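Local coordinates for Ctr9 protein (Myceliophthora thermophila, PDB 6AF0) that probably binds RNA polymerase II as the tetratricopeptide-repeat subunit of the Paf1 transcription elongation complex, where it assembles with Paf1 and Cdc73, at residues Phe316-Phe320 with Ala331-Lys335; Ser347-Tyr351 with Tyr384-Lys388; Glu101-Val105 with Ile337-Asn343; Ile267-Leu271 with Leu311-Thr315. The contacts are given in a common frame with arbitrary orientation. Residue numbers count along the deposited sequence, not the author numbering.

Overall arrangement
The principle here is that neighbouring helices of a solenoid pack through varied apolar side chains, while a long-range loop link draws on main-chain polarity. Of the buried contacts, contact 1 closes one helical hairpin, whereas contacts 2 and 4 join first helices of successive hairpins. Contacts 1 and 4, nested within the loop that contact 3 closes, share helix 310-322 and touch (L332 CB to C313 O 3.6 Å). Contact 4 is aliphatic, contact 1 combines a leucine and two alanines with two phenylalanines, and contact 2 is built round a tyrosine pair. Contact 3, partly buried, sets a much earlier loop against the end of helix 326-338 through backbone polarity, an arginine and a proline packed against a tyrosine.

Contact 1 of 4, residues Phe316-Phe320 with Ala331-Lys335; sequences FAGYF and ALAHK
Both segments are fully α-helical and run nearly antiparallel: the N-to-C directions of 316-320 and 331-335 differ by 153° (signed crossing angle -153°), and the axes approach to 9.0 Å. Each keeps its own helical hydrogen bond, F320 N to F316 O at 3.1 Å and K335 N to A331 O at 2.9 Å. The register is set by A317 and L332, whose CA atoms lie 5.6 Å apart. The methyl of A317 points at the other helix, with A317 CB 3.8 Å from L332 CB and 4.2 Å from A333 CB, and this small side chain leaves room for L332 to reach the backbone of F316 and A317. L332, in the mt rotamer, extends CD1 over the neighbouring backbone turn. That methyl lies 3.6 Å from A317 N, 3.7 Å from F316 C and 3.9 Å from F316 CB, so it packs on main chain as much as on side chains. One turn further on, F320 (chi1 m) turns its ring edge to the same methyl, F320 CD2 to L332 CD1 being 3.8 Å. This is the helical hairpin of a tetratricopeptide-like repeat, two short antiparallel helices joined by a tight turn. On the flanks, F316 and L332 pack against helix 285-305 of the preceding hairpin, while A317 and A333 meet L352 and L353 on helix 343-360 of the following one.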
loop_
_atom_site.group_PDB
_atom_site.type_symbol
_atom_site.label_atom_id
_atom_site.label_comp_id
_atom_site.label_asym_id
_atom_site.label_seq_id
_atom_site.Cartn_x
_atom_site.Cartn_y
_atom_site.Cartn_z
ATOM N N PHE A 316 28.877 17.498 -11.673
ATOM C CA PHE A 316 29.110 18.675 -10.829
ATOM C C PHE A 316 27.821 19.465 -10.610
ATOM O O PHE A 316 27.646 20.119 -9.580
ATOM C CB PHE A 316 30.258 19.565 -11.359
ATOM C CG PHE A 316 31.163 20.107 -10.257
ATOM C CD1 PHE A 316 31.611 19.275 -9.225
ATOM C CD2 PHE A 316 31.564 21.436 -10.242
ATOM C CE1 PHE A 316 32.416 19.767 -8.205
ATOM C CE2 PHE A 316 32.370 21.921 -9.228
ATOM C CZ PHE A 316 32.791 21.091 -8.210
ATOM N N ALA A 317 26.904 19.364 -11.557
ATOM C CA ALA A 317 25.576 19.906 -11.385
ATOM C C ALA A 317 24.843 19.174 -10.245
ATOM O O ALA A 317 24.176 19.782 -9.423
ATOM C CB ALA A 317 24.810 19.790 -12.686
ATOM N N GLY A 318 24.987 17.865 -10.182
ATOM C CA GLY A 318 24.425 17.111 -9.071
ATOM C C GLY A 318 25.052 17.548 -7.755
ATOM O O GLY A 318 24.397 17.589 -6.724
ATOM N N TYR A 319 26.339 17.852 -7.776
ATOM C CA TYR A 319 27.015 18.264 -6.564
ATOM C C TYR A 319 26.366 19.510 -6.025
ATOM O O TYR A 319 25.958 19.539 -4.856
ATOM C CB TYR A 319 28.486 18.536 -6.841
ATOM C CG TYR A 319 29.206 19.404 -5.816
ATOM C CD1 TYR A 319 29.459 18.938 -4.518
ATOM C CD2 TYR A 319 29.663 20.674 -6.161
ATOM C CE1 TYR A 319 30.132 19.721 -3.599
ATOM C CE2 TYR A 319 30.337 21.460 -5.250
ATOM C CZ TYR A 319 30.582 20.984 -3.971
ATOM O OH TYR A 319 31.276 21.799 -3.075
ATOM N N PHE A 320 26.280 20.526 -6.882
ATOM C CA PHE A 320 25.680 21.787 -6.505
ATOM C C PHE A 320 24.206 21.618 -6.127
ATOM O O PHE A 320 23.719 22.194 -5.148
ATOM C CB PHE A 320 25.839 22.812 -7.623
ATOM C CG PHE A 320 27.247 23.288 -7.793
ATOM C CD1 PHE A 320 27.979 23.721 -6.704
ATOM C CD2 PHE A 320 27.849 23.302 -9.050
ATOM C CE1 PHE A 320 29.288 24.160 -6.862
ATOM C CE2 PHE A 320 29.159 23.731 -9.217
ATOM C CZ PHE A 320 29.880 24.163 -8.120
ATOM N N ALA A 331 23.340 26.095 -15.508
ATOM C CA ALA A 331 24.362 26.323 -16.517
ATOM C C ALA A 331 24.966 24.990 -16.899
ATOM O O ALA A 331 24.893 24.577 -18.067
ATOM C CB ALA A 331 25.431 27.260 -15.993
ATOM N N LEU A 332 25.515 24.310 -15.888
ATOM C CA LEU A 332 26.152 23.001 -16.061
ATOM C C LEU A 332 25.238 22.000 -16.768
ATOM O O LEU A 332 25.500 21.599 -17.908
ATOM C CB LEU A 332 26.604 22.436 -14.706
ATOM C CG LEU A 332 27.710 23.217 -14.007
ATOM C CD1 LEU A 332 28.107 22.497 -12.740
ATOM C CD2 LEU A 332 28.925 23.420 -14.900
ATOM N N ALA A 333 24.150 21.633 -16.096
ATOM C CA ALA A 333 23.232 20.637 -16.622
ATOM C C ALA A 333 22.820 20.988 -18.022
ATOM O O ALA A 333 22.727 20.104 -18.861
ATOM C CB ALA A 333 22.002 20.511 -15.746
ATOM N N HIS A 334 22.571 22.270 -18.275
ATOM C CA HIS A 334 22.215 22.701 -19.625
ATOM C C HIS A 334 23.314 22.348 -20.597
ATOM O O HIS A 334 23.039 21.742 -21.624
ATOM C CB HIS A 334 21.916 24.204 -19.722
ATOM C CG HIS A 334 20.466 24.544 -19.554
ATOM N ND1 HIS A 334 19.458 23.875 -20.220
ATOM C CD2 HIS A 334 19.857 25.496 -18.810
ATOM C CE1 HIS A 334 18.291 24.392 -19.882
ATOM N NE2 HIS A 334 18.506 25.380 -19.032
ATOM N N LYS A 335 24.544 22.726 -20.249
ATOM C CA LYS A 335 25.734 22.470 -21.086
ATOM C C LYS A 335 25.901 21.016 -21.421
ATOM O O LYS A 335 26.186 20.656 -22.558
ATOM C CB LYS A 335 27.014 22.935 -20.393
ATOM C CG LYS A 335 27.554 24.241 -20.946
ATOM C CD LYS A 335 28.418 24.061 -22.184
ATOM C CE LYS A 335 29.288 25.296 -22.374
ATOM N NZ LYS A 335 30.406 25.074 -23.319
#

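Contact 2 of 4, residues Ser347-Tyr351 with Tyr384-Lys388; sequences SDGWY and YLPAK
In a tetratricopeptide-type solenoid the first helix of one hairpin packs beside the first helix of the next, and helices 343-360 and 385-396 follow that rule. Segment 347-351 is helical throughout; in 384-388 the helix starts at L385, with Y384 as N-cap. The closest CA pair is Y351 and A387, 6.1 Å apart. Y351 and Y384 bury the most surface, both with chi1 t. They form a T-shaped pair in which the edge of Y384 meets the face of Y351: ring centroids lie 5.3 Å apart, planes at 72°, with Y384 CE2 3.8 Å from Y351 CG. D348 OD1 sits over a face of the Y384 ring, 4.1 Å from CZ, while its charge is paired in a salt bridge with R377. The chain of Paf1 also packs on both tyrosines. P386 contributes next, its side chain meeting the far end of Y351, whose hydroxyl is hydrogen-bonded to R355; Y351 CZ and OH lie 3.5 and 3.4 Å from P386 CB.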
loop_
_atom_site.group_PDB
_atom_site.type_symbol
_atom_site.label_atom_id
_atom_site.label_comp_id
_atom_site.label_asym_id
_atom_site.label_seq_id
_atom_site.Cartn_x
_atom_site.Cartn_y
_atom_site.Cartn_z
ATOM N N SER A 347 19.376 12.513 -20.138
ATOM C CA SER A 347 18.319 12.245 -19.164
ATOM C C SER A 347 18.700 12.708 -17.755
ATOM O O SER A 347 17.851 13.155 -17.000
ATOM C CB SER A 347 17.967 10.776 -19.115
ATOM O OG SER A 347 18.751 10.158 -18.125
ATOM N N ASP A 348 19.976 12.578 -17.405
ATOM C CA ASP A 348 20.471 12.955 -16.070
ATOM C C ASP A 348 20.445 14.455 -15.918
ATOM O O ASP A 348 20.062 14.986 -14.869
ATOM C CB ASP A 348 21.888 12.442 -15.843
ATOM C CG ASP A 348 21.944 10.951 -15.575
ATOM O OD1 ASP A 348 20.899 10.277 -15.586
ATOM O OD2 ASP A 348 23.054 10.433 -15.352
ATOM N N GLY A 349 20.820 15.142 -16.981
ATOM C CA GLY A 349 20.739 16.604 -17.010
ATOM C C GLY A 349 19.323 17.122 -16.845
ATOM O O GLY A 349 19.095 18.045 -16.068
ATOM N N TRP A 350 18.377 16.526 -17.573
ATOM C CA TRP A 350 16.979 16.965 -17.502
ATOM C C TRP A 350 16.476 16.684 -16.101
ATOM O O TRP A 350 15.777 17.491 -15.496
ATOM C CB TRP A 350 16.069 16.293 -18.559
ATOM C CG TRP A 350 16.250 16.800 -19.969
ATOM C CD1 TRP A 350 16.593 16.053 -21.061
ATOM C CD2 TRP A 350 16.123 18.148 -20.437
ATOM N NE1 TRP A 350 16.689 16.847 -22.182
ATOM C CE2 TRP A 350 16.410 18.139 -21.831
ATOM C CE3 TRP A 350 15.804 19.366 -19.823
ATOM C CZ2 TRP A 350 16.378 19.308 -22.626
ATOM C CZ3 TRP A 350 15.780 20.550 -20.621
ATOM C CH2 TRP A 350 16.067 20.497 -22.005
ATOM N N TYR A 351 16.869 15.544 -15.565
ATOM C CA TYR A 351 16.441 15.175 -14.235
ATOM C C TYR A 351 16.944 16.187 -13.207
ATOM O O TYR A 351 16.197 16.608 -12.356
ATOM C CB TYR A 351 16.905 13.775 -13.883
ATOM C CG TYR A 351 16.464 13.382 -12.510
ATOM C CD1 TYR A 351 15.124 13.145 -12.237
ATOM C CD2 TYR A 351 17.373 13.268 -11.464
ATOM C CE1 TYR A 351 14.704 12.784 -10.965
ATOM C CE2 TYR A 351 16.962 12.887 -10.196
ATOM C CZ TYR A 351 15.619 12.659 -9.955
ATOM O OH TYR A 351 15.157 12.311 -8.721
ATOM N N TYR A 384 13.676 6.665 -17.026
ATOM C CA TYR A 384 14.348 6.956 -15.770
ATOM C C TYR A 384 13.317 6.963 -14.649
ATOM O O TYR A 384 12.490 7.889 -14.549
ATOM C CB TYR A 384 15.085 8.301 -15.850
ATOM C CG TYR A 384 16.187 8.462 -14.825
ATOM C CD1 TYR A 384 17.239 7.562 -14.742
ATOM C CD2 TYR A 384 16.174 9.520 -13.936
ATOM C CE1 TYR A 384 18.232 7.704 -13.782
ATOM C CE2 TYR A 384 17.161 9.682 -12.990
ATOM C CZ TYR A 384 18.185 8.777 -12.911
ATOM O OH TYR A 384 19.130 8.999 -11.939
ATOM N N LEU A 385 13.396 5.941 -13.800
ATOM C CA LEU A 385 12.476 5.786 -12.676
ATOM C C LEU A 385 12.312 7.035 -11.773
ATOM O O LEU A 385 11.201 7.425 -11.432
ATOM C CB LEU A 385 12.881 4.567 -11.868
ATOM C CG LEU A 385 11.808 4.051 -10.918
ATOM C CD1 LEU A 385 11.886 2.538 -10.768
ATOM C CD2 LEU A 385 11.938 4.719 -9.561
ATOM N N PRO A 386 13.407 7.669 -11.391
ATOM C CA PRO A 386 13.214 8.892 -10.621
ATOM C C PRO A 386 12.477 10.007 -11.372
ATOM O O PRO A 386 11.825 10.862 -10.738
ATOM C CB PRO A 386 14.659 9.330 -10.287
ATOM C CG PRO A 386 15.453 8.074 -10.354
ATOM C CD PRO A 386 14.817 7.245 -11.428
ATOM N N ALA A 387 12.612 10.032 -12.692
ATOM C CA ALA A 387 12.010 11.108 -13.490
ATOM C C ALA A 387 10.494 10.931 -13.533
ATOM O O ALA A 387 9.712 11.895 -13.441
ATOM C CB ALA A 387 12.577 11.108 -14.899
ATOM N N LYS A 388 10.118 9.666 -13.685
ATOM C CA LYS A 388 8.738 9.242 -13.684
ATOM C C LYS A 388 8.088 9.590 -12.365
ATOM O O LYS A 388 6.929 10.033 -12.330
ATOM C CB LYS A 388 8.645 7.721 -13.924
ATOM C CG LYS A 388 9.028 7.286 -15.334
ATOM C CD LYS A 388 9.016 5.778 -15.524
ATOM C CE LYS A 388 9.568 5.447 -16.902
ATOM N NZ LYS A 388 9.794 3.991 -17.101
#

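Contact 3 of 4, residues Glu101-Val105 with Ile337-Asn343; sequences EAPRV and IQYTDVN
This is a loop packed against the C-terminal end of a helix and the turn that follows, between parts of the chain separated by more than 200 residues: 101-105, leading from helix 82-101 toward helix 118-135, crosses the end of helix 326-338. The backbones come closest at P103 and Y339, with CA atoms 4.6 Å apart. Helical conformation ends after Q338, leaving its carbonyl to accept a hydrogen bond from R104 N (R104 N to Q338 O 2.7 Å, N-H...O angle 161°). Y339 (chi1 m) brings its ring back alongside the other loop, where Y339 CE1 lies 3.5 Å from P103 CB and Y339 CD1 3.3 Å from A102 O. In a right-handed superhelical solenoid of tetratricopeptide type, neighbouring hairpins supply most of the packing, and a link of such sequence distance ties the N-terminal part to a much later repeat. R104, which has the largest area covered in this contact, has extended chi2 and chi3 (both t) and lays its guanidinium along the turn 340-343. T340 O stands over one face of that group, 3.1 Å from R104 NE but poorly angled for a hydrogen bond, and R104 NH2 comes within 2.9 Å of N343 OD1. The amide nitrogen of N343 is hydrogen-bonded to Q157 O, and D341 O to the hydroxyl of S155. V342 is the N-cap of helix 343-360, and the chain of Paf1 packs against both D341 and V342.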
loop_
_atom_site.group_PDB
_atom_site.type_symbol
_atom_site.label_atom_id
_atom_site.label_comp_id
_atom_site.label_asym_id
_atom_site.label_seq_id
_atom_site.Cartn_x
_atom_site.Cartn_y
_atom_site.Cartn_z
ATOM N N GLU A 101 33.335 18.321 -30.894
ATOM C CA GLU A 101 33.090 19.581 -30.183
ATOM C C GLU A 101 31.719 20.261 -30.465
ATOM O O GLU A 101 31.382 21.278 -29.858
ATOM C CB GLU A 101 34.220 20.558 -30.502
ATOM C CG GLU A 101 35.548 20.211 -29.837
ATOM C CD GLU A 101 36.641 21.230 -30.132
ATOM O OE1 GLU A 101 36.342 22.312 -30.688
ATOM O OE2 GLU A 101 37.816 20.953 -29.812
ATOM N N ALA A 102 30.924 19.696 -31.368
ATOM C CA ALA A 102 29.625 20.271 -31.739
ATOM C C ALA A 102 28.525 20.090 -30.663
ATOM O O ALA A 102 28.709 19.368 -29.691
ATOM C CB ALA A 102 29.166 19.659 -33.057
ATOM N N PRO A 103 27.374 20.762 -30.837
ATOM C CA PRO A 103 26.161 20.529 -30.036
ATOM C C PRO A 103 25.118 19.638 -30.701
ATOM O O PRO A 103 25.040 19.585 -31.919
ATOM C CB PRO A 103 25.574 21.922 -29.910
ATOM C CG PRO A 103 25.939 22.569 -31.209
ATOM C CD PRO A 103 27.272 22.009 -31.616
ATOM N N ARG A 104 24.319 18.951 -29.895
ATOM C CA ARG A 104 23.166 18.215 -30.386
ATOM C C ARG A 104 22.278 19.162 -31.172
ATOM O O ARG A 104 21.988 18.924 -32.342
ATOM C CB ARG A 104 22.353 17.638 -29.228
ATOM C CG ARG A 104 22.594 16.170 -28.906
ATOM C CD ARG A 104 21.468 15.636 -28.014
ATOM N NE ARG A 104 21.753 14.302 -27.488
ATOM C CZ ARG A 104 21.545 13.142 -28.123
ATOM N NH1 ARG A 104 21.045 13.120 -29.354
ATOM N NH2 ARG A 104 21.837 11.982 -27.527
ATOM N N VAL A 105 21.841 20.237 -30.522
ATOM C CA VAL A 105 21.078 21.288 -31.209
ATOM C C VAL A 105 21.610 22.671 -30.812
ATOM O O VAL A 105 22.145 22.849 -29.709
ATOM C CB VAL A 105 19.564 21.195 -30.916
ATOM C CG1 VAL A 105 18.775 21.945 -31.979
ATOM C CG2 VAL A 105 19.103 19.747 -30.867
ATOM N N ILE A 337 23.520 18.685 -21.470
ATOM C CA ILE A 337 22.446 18.279 -22.395
ATOM C C ILE A 337 22.745 18.708 -23.845
ATOM O O ILE A 337 22.453 17.980 -24.799
ATOM C CB ILE A 337 21.082 18.882 -21.966
ATOM C CG1 ILE A 337 20.657 18.350 -20.587
ATOM C CG2 ILE A 337 19.990 18.569 -22.987
ATOM C CD1 ILE A 337 19.491 19.091 -19.968
ATOM N N GLN A 338 23.342 19.882 -24.003
ATOM C CA GLN A 338 23.614 20.417 -25.328
ATOM C C GLN A 338 24.680 19.618 -26.054
ATOM O O GLN A 338 24.534 19.379 -27.250
ATOM C CB GLN A 338 24.053 21.876 -25.261
ATOM C CG GLN A 338 23.238 22.709 -24.288
ATOM C CD GLN A 338 23.392 24.205 -24.468
ATOM O OE1 GLN A 338 24.297 24.672 -25.166
ATOM N NE2 GLN A 338 22.511 24.969 -23.821
ATOM N N TYR A 339 25.721 19.188 -25.327
ATOM C CA TYR A 339 26.957 18.652 -25.927
ATOM C C TYR A 339 27.183 17.140 -25.839
ATOM O O TYR A 339 28.322 16.693 -25.839
ATOM C CB TYR A 339 28.158 19.381 -25.314
ATOM C CG TYR A 339 28.380 20.781 -25.840
ATOM C CD1 TYR A 339 27.904 21.176 -27.090
ATOM C CD2 TYR A 339 29.107 21.700 -25.115
ATOM C CE1 TYR A 339 28.126 22.447 -27.580
ATOM C CE2 TYR A 339 29.330 22.970 -25.606
ATOM C CZ TYR A 339 28.835 23.337 -26.835
ATOM O OH TYR A 339 29.062 24.594 -27.326
ATOM N N THR A 340 26.125 16.345 -25.826
ATOM C CA THR A 340 26.265 14.921 -25.506
ATOM C C THR A 340 25.873 13.970 -26.617
ATOM O O THR A 340 24.800 14.090 -27.191
ATOM C CB THR A 340 25.400 14.534 -24.300
ATOM O OG1 THR A 340 25.486 15.556 -23.313
ATOM C CG2 THR A 340 25.908 13.270 -23.697
ATOM N N ASP A 341 26.729 12.988 -26.869
ATOM C CA ASP A 341 26.426 11.904 -27.787
ATOM C C ASP A 341 25.470 10.908 -27.114
ATOM O O ASP A 341 24.778 10.154 -27.781
ATOM C CB ASP A 341 27.720 11.164 -28.189
ATOM C CG ASP A 341 28.683 12.017 -29.055
ATOM O OD1 ASP A 341 28.432 12.168 -30.285
ATOM O OD2 ASP A 341 29.724 12.479 -28.528
ATOM N N VAL A 342 25.466 10.912 -25.786
ATOM C CA VAL A 342 24.845 9.884 -24.959
ATOM C C VAL A 342 23.487 10.305 -24.420
ATOM O O VAL A 342 23.346 11.374 -23.851
ATOM C CB VAL A 342 25.747 9.574 -23.731
ATOM C CG1 VAL A 342 25.256 8.345 -22.957
ATOM C CG2 VAL A 342 27.184 9.354 -24.164
ATOM N N ASN A 343 22.498 9.438 -24.539
ATOM C CA ASN A 343 21.156 9.763 -24.047
ATOM C C ASN A 343 21.103 9.827 -22.518
ATOM O O ASN A 343 20.506 10.742 -21.937
ATOM C CB ASN A 343 20.116 8.771 -24.585
ATOM C CG ASN A 343 20.049 8.762 -26.112
ATOM O OD1 ASN A 343 20.109 9.814 -26.777
ATOM N ND2 ASN A 343 19.937 7.569 -26.679
#

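Contact 4 of 4, residues Ile267-Leu271 with Leu311-Thr315; sequences ILLGL and LTCAT
Helical segments 267-271 and 311-315 run in the same general direction at 36° (signed crossing angle 36°), their axes 10.7 Å apart at closest. They splay toward their C-terminal ends: CA atoms are 6.1 Å apart for I267 and T312, but 8.3 Å for L271 and T315. L311, in the tp rotamer, makes the central apolar contact. Its CD2 lies 3.5 Å from I267 CG2 and 3.9 Å from L271 CD1, so it fills the gap between residues one turn apart. T312 lies beside I267, its hydroxyl hydrogen-bonded to S302 OG on helix 285-305. T315 then turns its OG1 back on its own helix, donating to L311 O at 2.6 Å, which leaves its methyl for the interface: T315 CG2 to L271 CD2 is 3.7 Å. The chain of Paf1 packs on L268, L271 and L311. Equivalent first helices side by side, with a partner chain laid against them, is the arrangement of a tetratricopeptide solenoid, whose first helices line the inner groove.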
loop_
_atom_site.group_PDB
_atom_site.type_symbol
_atom_site.label_atom_id
_atom_site.label_comp_id
_atom_site.label_asym_id
_atom_site.label_seq_id
_atom_site.Cartn_x
_atom_site.Cartn_y
_atom_site.Cartn_z
ATOM N N ILE A 267 37.023 12.138 -13.941
ATOM C CA ILE A 267 35.590 11.982 -13.742
ATOM C C ILE A 267 35.271 10.573 -13.288
ATOM O O ILE A 267 34.568 10.369 -12.283
ATOM C CB ILE A 267 34.788 12.278 -15.024
ATOM C CG1 ILE A 267 34.962 13.719 -15.441
ATOM C CG2 ILE A 267 33.301 12.110 -14.776
ATOM C CD1 ILE A 267 34.580 14.700 -14.345
ATOM N N LEU A 268 35.801 9.615 -14.034
ATOM C CA LEU A 268 35.494 8.227 -13.807
ATOM C C LEU A 268 35.870 7.809 -12.383
ATOM O O LEU A 268 35.132 7.069 -11.742
ATOM C CB LEU A 268 36.207 7.375 -14.853
ATOM C CG LEU A 268 35.734 7.574 -16.285
ATOM C CD1 LEU A 268 36.578 6.778 -17.275
ATOM C CD2 LEU A 268 34.289 7.151 -16.380
ATOM N N LEU A 269 36.996 8.320 -11.891
ATOM C CA LEU A 269 37.450 8.062 -10.530
ATOM C C LEU A 269 36.537 8.719 -9.515
ATOM O O LEU A 269 36.125 8.069 -8.556
ATOM C CB LEU A 269 38.875 8.551 -10.338
ATOM C CG LEU A 269 39.691 7.971 -9.181
ATOM C CD1 LEU A 269 39.697 6.456 -9.144
ATOM C CD2 LEU A 269 41.106 8.475 -9.371
ATOM N N GLY A 270 36.194 9.986 -9.729
ATOM C CA GLY A 270 35.120 10.627 -8.952
ATOM C C GLY A 270 33.811 9.827 -8.943
ATOM O O GLY A 270 33.079 9.809 -7.953
ATOM N N LEU A 271 33.508 9.142 -10.036
ATOM C CA LEU A 271 32.278 8.365 -10.069
ATOM C C LEU A 271 32.431 7.106 -9.256
ATOM O O LEU A 271 31.449 6.567 -8.722
ATOM C CB LEU A 271 31.840 8.045 -11.502
ATOM C CG LEU A 271 31.505 9.265 -12.349
ATOM C CD1 LEU A 271 31.170 8.759 -13.730
ATOM C CD2 LEU A 271 30.371 10.111 -11.779
ATOM N N LEU A 311 29.700 14.725 -19.100
ATOM C CA LEU A 311 29.636 13.912 -17.879
ATOM C C LEU A 311 30.071 14.718 -16.666
ATOM O O LEU A 311 29.433 14.703 -15.639
ATOM C CB LEU A 311 30.525 12.675 -18.008
ATOM C CG LEU A 311 30.325 11.532 -17.021
ATOM C CD1 LEU A 311 28.931 10.933 -17.181
ATOM C CD2 LEU A 311 31.401 10.465 -17.242
ATOM N N THR A 312 31.178 15.419 -16.790
ATOM C CA THR A 312 31.641 16.265 -15.708
ATOM C C THR A 312 30.569 17.271 -15.339
ATOM O O THR A 312 30.214 17.429 -14.166
ATOM C CB THR A 312 32.916 16.996 -16.130
ATOM O OG1 THR A 312 33.838 16.031 -16.665
ATOM C CG2 THR A 312 33.536 17.773 -14.946
ATOM N N CYS A 313 30.055 17.939 -16.365
ATOM C CA CYS A 313 29.041 18.967 -16.193
ATOM C C CYS A 313 27.841 18.428 -15.407
ATOM O O CYS A 313 27.434 18.990 -14.405
ATOM C CB CYS A 313 28.641 19.532 -17.554
ATOM S SG CYS A 313 29.930 20.574 -18.310
ATOM N N ALA A 314 27.314 17.303 -15.835
ATOM C CA ALA A 314 26.199 16.693 -15.133
ATOM C C ALA A 314 26.537 16.344 -13.674
ATOM O O ALA A 314 25.795 16.687 -12.763
ATOM C CB ALA A 314 25.726 15.459 -15.895
ATOM N N THR A 315 27.675 15.686 -13.471
ATOM C CA THR A 315 28.114 15.249 -12.147
ATOM C C THR A 315 28.269 16.420 -11.194
ATOM O O THR A 315 27.825 16.345 -10.055
ATOM C CB THR A 315 29.428 14.450 -12.237
ATOM O OG1 THR A 315 29.327 13.503 -13.300
ATOM C CG2 THR A 315 29.701 13.671 -10.964
#